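2-hydroxyisobutanoyl-CoA mutase large subunit (Aquincola tertiaricarbonis, PDB 4R3U) catalyses, together with a small cobalamin-binding subunit, the reversible isomerization of 2-hydroxyisobutyryl-CoA and (S)-3-hydroxybutyryl-CoA. Local coordinates at residues 193-198 / 546-551; 526-531 / 540-545. All coordinates share one frame; numbering follows the deposited sequence.

Contact 1: 193-198 / 546-551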
loop_
_atom_site.group_PDB
_atom_site.type_symbol
_atom_site.label_atom_id
_atom_site.label_comp_id
_atom_site.label_asym_id
_atom_site.label_seq_id
_atom_site.Cartn_x
_atom_site.Cartn_y
_atom_site.Cartn_z
ATOM N N LEU A 193 -16.780 -16.234 33.237
ATOM C CA LEU A 193 -17.350 -16.822 32.012
ATOM C C LEU A 193 -16.646 -18.151 31.631
ATOM O O LEU A 193 -17.321 -19.131 31.330
ATOM C CB LEU A 193 -17.320 -15.810 30.835
ATOM C CG LEU A 193 -17.860 -16.294 29.469
ATOM C CD1 LEU A 193 -19.344 -16.617 29.514
ATOM C CD2 LEU A 193 -17.630 -15.271 28.404
ATOM N N GLY A 194 -15.315 -18.147 31.670
ATOM C CA GLY A 194 -14.471 -19.299 31.379
ATOM C C GLY A 194 -14.754 -20.453 32.302
ATOM O O GLY A 194 -14.849 -21.593 31.845
ATOM N N GLU A 195 -14.958 -20.151 33.605
ATOM C CA GLU A 195 -15.303 -21.135 34.631
ATOM C C GLU A 195 -16.689 -21.731 34.356
ATOM O O GLU A 195 -16.833 -22.960 34.327
ATOM C CB GLU A 195 -15.218 -20.519 36.042
ATOM C CG GLU A 195 -13.788 -20.387 36.553
ATOM C CD GLU A 195 -13.559 -19.631 37.854
ATOM O OE1 GLU A 195 -12.586 -19.970 38.568
ATOM O OE2 GLU A 195 -14.308 -18.667 38.134
ATOM N N LYS A 196 -17.695 -20.852 34.107
ATOM C CA LYS A 196 -19.083 -21.205 33.792
ATOM C C LYS A 196 -19.139 -22.154 32.584
ATOM O O LYS A 196 -19.932 -23.088 32.558
ATOM C CB LYS A 196 -19.894 -19.925 33.511
ATOM C CG LYS A 196 -21.396 -20.140 33.532
ATOM C CD LYS A 196 -22.172 -18.866 33.792
ATOM C CE LYS A 196 -23.661 -19.121 33.732
ATOM N NZ LYS A 196 -24.445 -17.902 34.038
ATOM N N ARG A 197 -18.267 -21.922 31.611
ATOM C CA ARG A 197 -18.185 -22.682 30.377
ATOM C C ARG A 197 -17.430 -23.966 30.480
ATOM O O ARG A 197 -17.444 -24.735 29.524
ATOM C CB ARG A 197 -17.601 -21.814 29.264
ATOM C CG ARG A 197 -18.583 -20.797 28.812
ATOM C CD ARG A 197 -18.229 -20.468 27.435
ATOM N NE ARG A 197 -19.075 -19.416 26.907
ATOM C CZ ARG A 197 -18.820 -18.787 25.773
ATOM N NH1 ARG A 197 -17.747 -19.105 25.057
ATOM N NH2 ARG A 197 -19.641 -17.848 25.334
ATOM N N GLY A 198 -16.757 -24.176 31.606
ATOM C CA GLY A 198 -16.006 -25.393 31.879
ATOM C C GLY A 198 -14.659 -25.440 31.197
ATOM O O GLY A 198 -14.123 -26.531 30.959
ATOM N N LEU A 546 -18.022 -11.375 42.934
ATOM C CA LEU A 546 -18.986 -10.295 42.781
ATOM C C LEU A 546 -19.738 -10.344 41.448
ATOM O O LEU A 546 -20.969 -10.418 41.455
ATOM C CB LEU A 546 -18.302 -8.934 42.963
ATOM C CG LEU A 546 -18.175 -8.429 44.406
ATOM C CD1 LEU A 546 -17.105 -7.354 44.502
ATOM C CD2 LEU A 546 -19.521 -7.927 44.939
ATOM N N VAL A 547 -19.011 -10.293 40.319
ATOM C CA VAL A 547 -19.579 -10.387 38.952
ATOM C C VAL A 547 -20.472 -11.650 38.775
ATOM O O VAL A 547 -21.582 -11.547 38.226
ATOM C CB VAL A 547 -18.533 -10.195 37.812
ATOM C CG1 VAL A 547 -17.800 -8.864 37.964
ATOM C CG2 VAL A 547 -17.546 -11.355 37.717
ATOM N N LYS A 548 -20.014 -12.807 39.342
ATOM C CA LYS A 548 -20.727 -14.087 39.360
ATOM C C LYS A 548 -22.047 -13.921 40.092
ATOM O O LYS A 548 -23.082 -14.403 39.612
ATOM C CB LYS A 548 -19.894 -15.175 40.067
ATOM C CG LYS A 548 -18.957 -15.924 39.150
ATOM C CD LYS A 548 -17.940 -16.732 39.915
ATOM C CE LYS A 548 -17.322 -17.818 39.061
ATOM N NZ LYS A 548 -16.399 -18.685 39.854
ATOM N N ALA A 549 -22.007 -13.224 41.254
ATOM C CA ALA A 549 -23.156 -13.016 42.123
ATOM C C ALA A 549 -24.237 -12.070 41.548
ATOM O O ALA A 549 -25.341 -11.983 42.097
ATOM C CB ALA A 549 -22.683 -12.562 43.499
ATOM N N GLY A 550 -23.917 -11.407 40.448
ATOM C CA GLY A 550 -24.817 -10.479 39.772
ATOM C C GLY A 550 -24.505 -9.005 39.977
ATOM O O GLY A 550 -25.341 -8.151 39.662
ATOM N N ALA A 551 -23.290 -8.688 40.493
ATOM C CA ALA A 551 -22.861 -7.300 40.685
ATOM C C ALA A 551 -22.595 -6.668 39.324
ATOM O O ALA A 551 -22.115 -7.330 38.385
ATOM C CB ALA A 551 -21.587 -7.247 41.522
#
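Glu195 and Lys548 join in a salt bridge across two helices, 183-196 and 540-549, each of which ends in a glycine of a Schellman motif. The first belongs to the TIM-barrel part of the mutase, where it follows strand 175-178 and precedes strand 206-208; the second comes from the far C-terminal end of the chain. Lys548 NZ lies 2.7 Å from Glu195 OE2 and donates a hydrogen bond to it, approaching from above the carboxylate plane, 53° out of it. The two side chains meet at about a right angle. In Lys548, CG stands beside the backbone N (chi1 -88°) and the chain beyond runs extended, carrying the ammonium group across to the other helix. Such long, flexible residues suit a surface contact of only 81 Å², where charged ends can meet without burying their charge. An alanine in place of Glu195 would probably leave the ammonium group of Lys548 without its close carboxylate, the ion pair to Glu545 being long and weak, and free to swing toward solvent.

Outward from this pair, the helices pack through apolar residues: Val547 rests on Ala188, Met189 and Ala192, while the aliphatic part of Lys548 also touches Ala192. Glu195 itself rests on Leu201. Both helix ends turn through positive phi, which favours glycine. A CB at Gly550 would also collide with the carbonyl oxygen of Ala549. At the first end Gly198 N bonds back to Glu195 O at 3.0 Å. At the second, both bonds of the motif lie within 546-551: Ala551 N reaches back to Leu546 O (3.1 Å) and Gly550 N to Val547 O (3.2 Å).

Contact 2: 526-531 / 540-545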
loop_
_atom_site.group_PDB
_atom_site.type_symbol
_atom_site.label_atom_id
_atom_site.label_comp_id
_atom_site.label_asym_id
_atom_site.label_seq_id
_atom_site.Cartn_x
_atom_site.Cartn_y
_atom_site.Cartn_z
ATOM N N ASP A 526 -18.814 -4.848 50.737
ATOM C CA ASP A 526 -18.218 -4.419 51.999
ATOM C C ASP A 526 -16.901 -5.172 52.221
ATOM O O ASP A 526 -15.973 -4.619 52.816
ATOM C CB ASP A 526 -19.169 -4.665 53.180
ATOM C CG ASP A 526 -20.423 -3.813 53.259
ATOM O OD1 ASP A 526 -20.498 -2.792 52.540
ATOM O OD2 ASP A 526 -21.307 -4.135 54.093
ATOM N N GLN A 527 -16.822 -6.433 51.743
ATOM C CA GLN A 527 -15.601 -7.228 51.830
ATOM C C GLN A 527 -14.574 -6.626 50.861
ATOM O O GLN A 527 -13.398 -6.555 51.195
ATOM C CB GLN A 527 -15.853 -8.693 51.466
ATOM C CG GLN A 527 -16.567 -9.534 52.501
ATOM C CD GLN A 527 -17.139 -10.775 51.857
ATOM O OE1 GLN A 527 -18.353 -10.995 51.857
ATOM N NE2 GLN A 527 -16.287 -11.598 51.249
ATOM N N LEU A 528 -15.015 -6.182 49.678
ATOM C CA LEU A 528 -14.136 -5.563 48.680
ATOM C C LEU A 528 -13.409 -4.296 49.195
ATOM O O LEU A 528 -12.211 -4.144 48.947
ATOM C CB LEU A 528 -14.867 -5.315 47.354
ATOM C CG LEU A 528 -13.979 -5.047 46.155
ATOM C CD1 LEU A 528 -13.324 -6.348 45.639
ATOM C CD2 LEU A 528 -14.766 -4.345 45.079
ATOM N N VAL A 529 -14.119 -3.434 49.932
ATOM C CA VAL A 529 -13.570 -2.236 50.571
ATOM C C VAL A 529 -12.416 -2.649 51.538
ATOM O O VAL A 529 -11.361 -2.010 51.546
ATOM C CB VAL A 529 -14.700 -1.455 51.308
ATOM C CG1 VAL A 529 -14.136 -0.494 52.359
ATOM C CG2 VAL A 529 -15.590 -0.721 50.315
ATOM N N ALA A 530 -12.627 -3.721 52.325
ATOM C CA ALA A 530 -11.646 -4.245 53.276
ATOM C C ALA A 530 -10.381 -4.778 52.563
ATOM O O ALA A 530 -9.265 -4.578 53.059
ATOM C CB ALA A 530 -12.272 -5.332 54.129
ATOM N N VAL A 531 -10.568 -5.437 51.403
ATOM C CA VAL A 531 -9.507 -5.966 50.551
ATOM C C VAL A 531 -8.773 -4.777 49.923
ATOM O O VAL A 531 -7.540 -4.796 49.873
ATOM C CB VAL A 531 -10.070 -6.929 49.473
ATOM C CG1 VAL A 531 -9.007 -7.323 48.452
ATOM C CG2 VAL A 531 -10.687 -8.167 50.114
ATOM N N MET A 540 -8.630 -9.102 42.635
ATOM C CA MET A 540 -9.165 -10.056 41.659
ATOM C C MET A 540 -10.083 -11.169 42.161
ATOM O O MET A 540 -11.198 -11.256 41.641
ATOM C CB MET A 540 -8.090 -10.567 40.697
ATOM C CG MET A 540 -7.620 -9.509 39.703
ATOM S SD MET A 540 -8.928 -8.835 38.659
ATOM C CE MET A 540 -9.555 -10.330 37.875
ATOM N N PRO A 541 -9.682 -12.009 43.151
ATOM C CA PRO A 541 -10.579 -13.095 43.604
ATOM C C PRO A 541 -12.003 -12.694 43.979
ATOM O O PRO A 541 -12.950 -13.362 43.558
ATOM C CB PRO A 541 -9.829 -13.701 44.790
ATOM C CG PRO A 541 -8.427 -13.387 44.543
ATOM C CD PRO A 541 -8.393 -12.059 43.881
ATOM N N LEU A 542 -12.152 -11.610 44.759
ATOM C CA LEU A 542 -13.455 -11.126 45.210
ATOM C C LEU A 542 -14.275 -10.465 44.122
ATOM O O LEU A 542 -15.496 -10.575 44.175
ATOM C CB LEU A 542 -13.321 -10.237 46.460
ATOM C CG LEU A 542 -14.558 -9.979 47.303
ATOM C CD1 LEU A 542 -15.307 -11.253 47.615
ATOM C CD2 LEU A 542 -14.165 -9.318 48.559
ATOM N N THR A 543 -13.622 -9.777 43.148
ATOM C CA THR A 543 -14.299 -9.157 42.004
ATOM C C THR A 543 -14.887 -10.293 41.121
ATOM O O THR A 543 -15.989 -10.126 40.584
ATOM C CB THR A 543 -13.374 -8.215 41.217
ATOM O OG1 THR A 543 -12.665 -7.360 42.105
ATOM C CG2 THR A 543 -14.132 -7.356 40.208
ATOM N N ILE A 544 -14.178 -11.455 41.014
ATOM C CA ILE A 544 -14.668 -12.648 40.297
ATOM C C ILE A 544 -15.965 -13.151 40.985
ATOM O O ILE A 544 -16.959 -13.389 40.295
ATOM C CB ILE A 544 -13.590 -13.777 40.085
ATOM C CG1 ILE A 544 -12.369 -13.261 39.288
ATOM C CG2 ILE A 544 -14.188 -14.995 39.357
ATOM C CD1 ILE A 544 -11.079 -14.070 39.489
ATOM N N GLU A 545 -15.985 -13.224 42.335
ATOM C CA GLU A 545 -17.176 -13.647 43.079
ATOM C C GLU A 545 -18.343 -12.668 42.940
ATOM O O GLU A 545 -19.495 -13.083 42.759
ATOM C CB GLU A 545 -16.846 -13.933 44.542
ATOM C CG GLU A 545 -16.136 -15.267 44.748
ATOM C CD GLU A 545 -16.791 -16.465 44.079
ATOM O OE1 GLU A 545 -17.971 -16.741 44.396
ATOM O OE2 GLU A 545 -16.153 -17.079 43.190
#
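Leu542 carries most of the apolar contact between helices 518-532 and 540-549, a helical hairpin whose short segments run antiparallel at 167°, their axes 10.0 Å apart. Its CG lies anti to the backbone N (chi1 -162°), which sends the branched end to the facing helix, where CD2 lies 3.4 Å from Gln527 CB and equally close to the backbone N of Leu528. The same methyl meets Val531 CG2 at 4.0 Å. Leu528 and Leu542 lie alongside one another, pointing opposite ways, with Leu528 CD1 4.0 Å from Leu542 CB. Leucine and valine suit this seam because their branches fill the space between the helices, while the longer Gln527 lies across Leu542 at its exposed border, its NE2 near CD1.

No hydrogen bond crosses the contact. Thr543 OG1 lies 3.7 Å from Leu528 CD1, but its polar partner is Leu539 O, one turn back in its own chain, so a hydroxyl can be tolerated beside a leucine methyl.

Around the hairpin, Leu528 also packs on Ile556 and Leu560 of helix 553-564, whereas Thr543 and Ile544 touch Ala188 of helix 183-196, which follows barrel strand 175-178.

In the fold
From the N terminus, the chain first supplies 193-198, on the helix that follows strand 175-178 and precedes strand 206-208 in the chain. It then runs through the remaining parallel strands and many helices before reaching 526-531, turns back within a few residues to 540-545, and continues directly into 546-551. Contact 2 thus closes a short hairpin loop nested inside the very long loop closed by contact 1. Both use helix 540-549, and their centres are 14 Å apart. That helix is held to helix 518-532 on one hand and to barrel helix 183-196 on the other, tying the C-terminal helices to the barrel. The contacts touch where Leu546 CD1 lies 3.9 Å from Leu528 CD2.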